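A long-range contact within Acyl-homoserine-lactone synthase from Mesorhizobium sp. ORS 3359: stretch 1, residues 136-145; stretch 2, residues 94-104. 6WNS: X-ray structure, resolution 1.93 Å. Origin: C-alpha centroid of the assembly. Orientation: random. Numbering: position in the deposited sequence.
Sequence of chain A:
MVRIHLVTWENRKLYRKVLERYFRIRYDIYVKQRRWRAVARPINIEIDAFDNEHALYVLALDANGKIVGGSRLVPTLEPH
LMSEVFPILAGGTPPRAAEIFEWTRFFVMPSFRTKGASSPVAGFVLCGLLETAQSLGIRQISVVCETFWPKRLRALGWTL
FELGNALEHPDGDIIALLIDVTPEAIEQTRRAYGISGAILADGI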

ATOM      1  N   LEU A 136       0.756 -14.410   3.748  1.00 83.48           N
ATOM      2  CA  LEU A 136       0.067 -14.265   5.070  1.00 81.96           C
ATOM      3  C   LEU A 136      -1.381 -14.840   5.078  1.00 80.08           C
ATOM      4  O   LEU A 136      -2.117 -14.596   6.132  1.00 85.12           O
ATOM      5  CB  LEU A 136       0.067 -12.768   5.416  1.00 76.02           C
ATOM      6  CG  LEU A 136       1.437 -12.164   5.741  1.00 76.90           C
ATOM      7  CD1 LEU A 136       1.323 -10.662   6.008  1.00 71.97           C
ATOM      8  CD2 LEU A 136       2.106 -12.850   6.925  1.00 80.16           C
ATOM      9  N   GLY A 137      -1.819 -15.326   3.870  1.00 83.18           N
ATOM     10  CA  GLY A 137      -3.202 -15.812   3.648  1.00 85.64           C
ATOM     11  C   GLY A 137      -4.231 -14.689   3.578  1.00 83.86           C
ATOM     12  O   GLY A 137      -5.492 -14.913   3.803  1.00 81.07           O
ATOM     13  N   ILE A 138      -3.723 -13.476   3.284  1.00 78.40           N
ATOM     14  CA  ILE A 138      -4.607 -12.355   2.874  1.00 78.72           C
ATOM     15  C   ILE A 138      -5.016 -12.712   1.443  1.00 79.67           C
ATOM     16  O   ILE A 138      -4.089 -13.098   0.679  1.00 85.65           O
ATOM     17  CB  ILE A 138      -3.816 -11.039   2.903  1.00 69.83           C
ATOM     18  CG1 ILE A 138      -3.133 -10.948   4.270  1.00 66.34           C
ATOM     19  CG2 ILE A 138      -4.713  -9.864   2.500  1.00 69.04           C
ATOM     20  CD1 ILE A 138      -2.611  -9.655   4.692  1.00 63.83           C
ATOM     21  N   ARG A 139      -6.334 -12.824   1.233  1.00 79.53           N
ATOM     22  CA  ARG A 139      -6.912 -13.363  -0.040  1.00 85.22           C
ATOM     23  C   ARG A 139      -7.362 -12.175  -0.901  1.00 82.26           C
ATOM     24  O   ARG A 139      -7.288 -12.241  -2.213  1.00 85.79           O
ATOM     25  CB  ARG A 139      -8.066 -14.304   0.281  1.00 89.78           C
ATOM     26  CG  ARG A 139      -7.691 -15.357   1.305  1.00 94.36           C
ATOM     27  CD  ARG A 139      -7.221 -16.636   0.649  1.00103.44           C
ATOM     28  NE  ARG A 139      -8.254 -17.307  -0.133  1.00112.01           N
ATOM     29  CZ  ARG A 139      -9.199 -18.104   0.368  1.00117.13           C
ATOM     30  NH1 ARG A 139      -9.287 -18.303   1.673  1.00120.52           N
ATOM     31  NH2 ARG A 139     -10.087 -18.660  -0.433  1.00117.50           N
ATOM     32  N   GLN A 140      -7.767 -11.083  -0.236  1.00 80.42           N
ATOM     33  CA  GLN A 140      -8.099  -9.846  -0.969  1.00 76.13           C
ATOM     34  C   GLN A 140      -7.514  -8.612  -0.258  1.00 69.69           C
ATOM     35  O   GLN A 140      -7.275  -8.652   1.018  1.00 69.32           O
ATOM     36  CB  GLN A 140      -9.609  -9.709  -1.126  1.00 79.26           C
ATOM     37  CG  GLN A 140     -10.235 -10.895  -1.885  1.00 89.26           C
ATOM     38  CD  GLN A 140     -11.811 -10.720  -1.770  1.00 93.69           C
ATOM     39  OE1 GLN A 140     -12.362 -10.553  -0.754  1.00 94.28           O
ATOM     40  NE2 GLN A 140     -12.512 -10.602  -2.898  1.00 94.86           N
ATOM     41  N   ILE A 141      -7.430  -7.511  -1.026  1.00 69.95           N
ATOM     42  CA  ILE A 141      -6.925  -6.187  -0.524  1.00 66.43           C
ATOM     43  C   ILE A 141      -7.915  -5.104  -0.957  1.00 66.01           C
ATOM     44  O   ILE A 141      -8.250  -5.083  -2.268  1.00 72.81           O
ATOM     45  CB  ILE A 141      -5.533  -5.866  -1.088  1.00 67.77           C
ATOM     46  CG1 ILE A 141      -4.475  -6.835  -0.564  1.00 67.97           C
ATOM     47  CG2 ILE A 141      -5.157  -4.411  -0.764  1.00 64.59           C
ATOM     48  CD1 ILE A 141      -3.368  -7.077  -1.575  1.00 72.35           C
ATOM     49  N   SER A 142      -8.440  -4.323   0.109  1.00 62.01           N
ATOM     50  CA  SER A 142      -9.334  -3.169  -0.150  1.00 62.71           C
ATOM     51  C   SER A 142      -8.471  -1.913  -0.258  1.00 59.62           C
ATOM     52  O   SER A 142      -7.370  -1.908   0.345  1.00 58.07           O
ATOM     53  CB  SER A 142     -10.427  -3.023   0.859  1.00 62.88           C
ATOM     54  OG  SER A 142      -9.920  -2.779   2.145  1.00 60.10           O
ATOM     55  N   VAL A 143      -8.904  -0.921  -1.046  1.00 61.82           N
ATOM     56  CA  VAL A 143      -8.088   0.318  -1.247  1.00 58.92           C
ATOM     57  C   VAL A 143      -8.989   1.448  -1.725  1.00 60.56           C
ATOM     58  O   VAL A 143      -9.964   1.241  -2.496  1.00 56.92           O
ATOM     59  CB  VAL A 143      -6.930   0.038  -2.217  1.00 61.25           C
ATOM     60  CG1 VAL A 143      -7.459  -0.311  -3.621  1.00 69.58           C
ATOM     61  CG2 VAL A 143      -5.904   1.151  -2.306  1.00 58.69           C
ATOM     62  N   VAL A 144      -8.616   2.636  -1.320  1.00 52.52           N
ATOM     63  CA  VAL A 144      -9.160   3.927  -1.798  1.00 53.25           C
ATOM     64  C   VAL A 144      -8.030   4.533  -2.636  1.00 57.68           C
ATOM     65  O   VAL A 144      -6.881   4.660  -2.096  1.00 50.19           O
ATOM     66  CB  VAL A 144      -9.515   4.839  -0.598  1.00 53.50           C
ATOM     67  CG1 VAL A 144     -10.044   6.191  -1.106  1.00 53.86           C
ATOM     68  CG2 VAL A 144     -10.494   4.191   0.389  1.00 54.52           C
ATOM     69  N   CYS A 145      -8.260   4.736  -3.910  1.00 55.55           N
ATOM     70  CA  CYS A 145      -7.216   5.188  -4.843  1.00 55.60           C
ATOM     71  C   CYS A 145      -7.852   6.139  -5.864  1.00 58.11           C
ATOM     72  O   CYS A 145      -9.140   6.276  -5.935  1.00 57.77           O
ATOM     73  CB  CYS A 145      -6.520   4.010  -5.499  1.00 59.84           C
ATOM     74  SG  CYS A 145      -7.735   3.024  -6.395  1.00 67.76           S
TER
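Stretch 2 (94-104) PPRAAEIFEWT

The apolar centre of the contact is on the sheet face that carries Ile141, Val143, Phe101 and Trp103. Here Ile141 CG2 packs 3.4 Å from Trp103 CB, and Val143 CG2 lies 3.8 Å from Trp103 CE3, so the tryptophan, chi1 t, is flanked by two branched side chains of stretch 1. Val143 CG2 also comes within 3.3 Å of Trp103 O. Just before the strand, the CA-to-CB bond of Ile138 points sideways, but its m,t rotamer brings the end of the side chain over one face of the Phe101 ring: Ile138 CD1 is 3.4 Å from Phe101 CG and lies over the ring, a CH-pi contact 3.4 Å from the ring centroid and 14° off its normal.

Stretch 2 lies alongside stretch 1 as a neighbouring parallel β-strand, strand 100-104 beside strand 140-145, with N-to-C directions 34° apart (signed crossing angle -34°) and axes approaching to 4.4 Å; together the two stretches bury 690 Å². The backbones hold this packing in register. Ile100 pairs with Gln140 and Phe101 with Ile141, each at a CA-CA distance of 5.0 Å, and Glu102 pairs with Ser142 at a CA-CA distance of 4.5 Å. As in any parallel ladder, the hydrogen bonds of one residue reach to either side of its partner: Phe101 N donates to Gln140 O (3.2 Å), Ser142 N to Phe101 O (2.9 Å) and Trp103 N to Ser142 O (2.8 Å). CA-H...O contacts fill in between, Ile141 CA to Phe101 O and Glu102 CA to Ser142 O, both 3.2 Å.

The other face carries Gln140, Ser142, Ile100 and Glu102 and is more polar. Gln140 OE1 sits 3.4 Å from Ile100 CD1, and Ser142 OG rests 3.5 Å from Glu102 CB, buried without a hydrogen-bonding partner in the model. Pro95 adds a looser apolar touch, its CG 4.1 Å from Ser142 CB. Towards the C-terminal ends of the two stretches, one water takes a hydrogen bond from Val144 N (2.9 Å) and donates to Trp103 O (2.8 Å) and, weakly, to Glu102 OE2 (3.0 Å), linking the strands through Val144, Trp103 and Glu102.

At the N-terminal edge, a type I turn from Ala97 to Ile100 leads stretch 2 into its strand, while Gly137, with positive phi, closes a helix in a Schellman motif. Glu99 O accepts from Arg139 N (2.7 Å) and, weakly, from Gln140 N (3.4 Å). Outermost, Arg139 NH1 and Glu99 OE1 form a long salt bridge of 3.7 Å; the oxygen lies well out of the guanidinium plane, so charge alone joins these exposed side chains.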

ATOM      1  N   PRO A  94     -17.822  -0.956   3.966  1.00 69.50           N
ATOM      2  CA  PRO A  94     -16.576  -1.486   3.432  1.00 70.09           C
ATOM      3  C   PRO A  94     -16.430  -2.959   3.770  1.00 69.28           C
ATOM      4  O   PRO A  94     -17.016  -3.439   4.751  1.00 72.69           O
ATOM      5  CB  PRO A  94     -15.440  -0.688   4.120  1.00 65.73           C
ATOM      6  CG  PRO A  94     -16.110   0.338   5.012  1.00 65.23           C
ATOM      7  CD  PRO A  94     -17.596   0.053   5.011  1.00 71.20           C
ATOM      8  N   PRO A  95     -15.729  -3.721   2.909  1.00 69.48           N
ATOM      9  CA  PRO A  95     -15.482  -5.128   3.156  1.00 70.87           C
ATOM     10  C   PRO A  95     -14.528  -5.318   4.351  1.00 70.74           C
ATOM     11  O   PRO A  95     -13.502  -4.659   4.430  1.00 63.39           O
ATOM     12  CB  PRO A  95     -14.931  -5.634   1.821  1.00 72.33           C
ATOM     13  CG  PRO A  95     -14.309  -4.416   1.186  1.00 69.75           C
ATOM     14  CD  PRO A  95     -15.210  -3.277   1.607  1.00 70.13           C
ATOM     15  N   ARG A  96     -14.946  -6.164   5.292  1.00 70.43           N
ATOM     16  CA  ARG A  96     -14.289  -6.423   6.594  1.00 72.69           C
ATOM     17  C   ARG A  96     -14.262  -7.938   6.857  1.00 76.54           C
ATOM     18  O   ARG A  96     -15.320  -8.557   7.018  1.00 77.75           O
ATOM     19  CB  ARG A  96     -15.001  -5.609   7.684  1.00 75.06           C
ATOM     20  CG  ARG A  96     -15.147  -4.129   7.345  1.00 75.68           C
ATOM     21  CD  ARG A  96     -15.567  -3.259   8.509  1.00 72.43           C
ATOM     22  NE  ARG A  96     -14.443  -2.955   9.374  1.00 68.36           N
ATOM     23  CZ  ARG A  96     -14.426  -2.007  10.312  1.00 67.67           C
ATOM     24  NH1 ARG A  96     -15.484  -1.245  10.511  1.00 64.32           N
ATOM     25  NH2 ARG A  96     -13.339  -1.808  11.043  1.00 65.04           N
ATOM     26  N   ALA A  97     -13.088  -8.554   6.878  1.00 75.48           N
ATOM     27  CA  ALA A  97     -12.958 -10.019   7.041  1.00 75.08           C
ATOM     28  C   ALA A  97     -11.562 -10.227   7.565  1.00 73.16           C
ATOM     29  O   ALA A  97     -10.770  -9.331   7.349  1.00 67.49           O
ATOM     30  CB  ALA A  97     -13.135 -10.708   5.709  1.00 78.41           C
ATOM     31  N   ALA A  98     -11.286 -11.337   8.217  1.00 71.55           N
ATOM     32  CA  ALA A  98      -9.920 -11.698   8.648  1.00 73.09           C
ATOM     33  C   ALA A  98      -8.989 -11.779   7.407  1.00 71.07           C
ATOM     34  O   ALA A  98      -7.773 -11.484   7.575  1.00 71.92           O
ATOM     35  CB  ALA A  98      -9.950 -13.015   9.415  1.00 75.71           C
ATOM     36  N   GLU A  99      -9.601 -12.143   6.240  1.00 71.80           N
ATOM     37  CA  GLU A  99      -8.914 -12.613   4.994  1.00 76.39           C
ATOM     38  C   GLU A  99      -8.522 -11.375   4.159  1.00 72.31           C
ATOM     39  O   GLU A  99      -7.844 -11.521   3.102  1.00 73.07           O
ATOM     40  CB  GLU A  99      -9.798 -13.563   4.151  1.00 82.88           C
ATOM     41  CG  GLU A  99     -11.011 -14.153   4.884  1.00 87.42           C
ATOM     42  CD  GLU A  99     -11.010 -15.661   5.102  1.00104.03           C
ATOM     43  OE1 GLU A  99     -11.375 -16.439   4.159  1.00114.65           O
ATOM     44  OE2 GLU A  99     -10.713 -16.084   6.245  1.00113.86           O
ATOM     45  N   ILE A 100      -8.960 -10.194   4.628  1.00 70.61           N
ATOM     46  CA  ILE A 100      -9.001  -8.937   3.817  1.00 66.35           C
ATOM     47  C   ILE A 100      -8.230  -7.846   4.552  1.00 62.10           C
ATOM     48  O   ILE A 100      -8.650  -7.531   5.668  1.00 60.40           O
ATOM     49  CB  ILE A 100     -10.463  -8.523   3.558  1.00 66.75           C
ATOM     50  CG1 ILE A 100     -11.237  -9.617   2.804  1.00 73.92           C
ATOM     51  CG2 ILE A 100     -10.539  -7.197   2.826  1.00 64.79           C
ATOM     52  CD1 ILE A 100     -12.605  -9.185   2.300  1.00 74.93           C
ATOM     53  N   PHE A 101      -7.259  -7.183   3.877  1.00 59.67           N
ATOM     54  CA  PHE A 101      -6.457  -6.092   4.494  1.00 55.34           C
ATOM     55  C   PHE A 101      -6.613  -4.869   3.614  1.00 57.96           C
ATOM     56  O   PHE A 101      -6.893  -5.011   2.412  1.00 60.75           O
ATOM     57  CB  PHE A 101      -4.982  -6.464   4.672  1.00 56.65           C
ATOM     58  CG  PHE A 101      -4.675  -7.259   5.928  1.00 59.51           C
ATOM     59  CD1 PHE A 101      -3.703  -6.833   6.833  1.00 61.60           C
ATOM     60  CD2 PHE A 101      -5.421  -8.382   6.251  1.00 61.35           C
ATOM     61  CE1 PHE A 101      -3.419  -7.584   7.965  1.00 57.29           C
ATOM     62  CE2 PHE A 101      -5.126  -9.146   7.372  1.00 61.31           C
ATOM     63  CZ  PHE A 101      -4.124  -8.742   8.219  1.00 61.37           C
ATOM     64  N   GLU A 102      -6.520  -3.699   4.212  1.00 54.52           N
ATOM     65  CA  GLU A 102      -6.646  -2.443   3.431  1.00 52.73           C
ATOM     66  C   GLU A 102      -5.231  -1.995   3.096  1.00 50.54           C
ATOM     67  O   GLU A 102      -4.424  -1.926   4.018  1.00 48.57           O
ATOM     68  CB  GLU A 102      -7.434  -1.391   4.184  1.00 51.53           C
ATOM     69  CG  GLU A 102      -7.431  -0.097   3.407  1.00 49.96           C
ATOM     70  CD  GLU A 102      -7.836   1.136   4.160  1.00 46.09           C
ATOM     71  OE1 GLU A 102      -7.222   1.395   5.207  1.00 44.77           O
ATOM     72  OE2 GLU A 102      -8.804   1.845   3.673  1.00 50.42           O
ATOM     73  N   TRP A 103      -5.017  -1.661   1.824  1.00 51.03           N
ATOM     74  CA  TRP A 103      -3.823  -1.004   1.238  1.00 51.58           C
ATOM     75  C   TRP A 103      -3.935   0.515   1.382  1.00 49.31           C
ATOM     76  O   TRP A 103      -4.954   1.094   0.903  1.00 50.86           O
ATOM     77  CB  TRP A 103      -3.725  -1.404  -0.224  1.00 52.45           C
ATOM     78  CG  TRP A 103      -2.535  -0.939  -0.994  1.00 52.89           C
ATOM     79  CD1 TRP A 103      -1.321  -0.518  -0.539  1.00 51.88           C
ATOM     80  CD2 TRP A 103      -2.435  -0.975  -2.429  1.00 54.71           C
ATOM     81  NE1 TRP A 103      -0.483  -0.275  -1.606  1.00 51.43           N
ATOM     82  CE2 TRP A 103      -1.128  -0.573  -2.766  1.00 51.81           C
ATOM     83  CE3 TRP A 103      -3.300  -1.396  -3.457  1.00 57.53           C
ATOM     84  CZ2 TRP A 103      -0.704  -0.478  -4.083  1.00 56.19           C
ATOM     85  CZ3 TRP A 103      -2.890  -1.297  -4.760  1.00 58.37           C
ATOM     86  CH2 TRP A 103      -1.601  -0.852  -5.071  1.00 59.61           C
ATOM     87  N   THR A 104      -2.918   1.127   2.009  1.00 47.99           N
ATOM     88  CA  THR A 104      -2.764   2.593   2.026  1.00 48.47           C
ATOM     89  C   THR A 104      -1.288   2.908   1.730  1.00 48.23           C
ATOM     90  O   THR A 104      -0.417   2.010   1.853  1.00 43.28           O
ATOM     91  CB  THR A 104      -3.277   3.152   3.365  1.00 44.71           C
ATOM     92  OG1 THR A 104      -2.701   2.408   4.448  1.00 41.54           O
ATOM     93  CG2 THR A 104      -4.786   3.098   3.496  1.00 45.56           C
TER
HETATM   94  O   HOH W   1      -7.246   2.655   1.244  1.00 46.00           O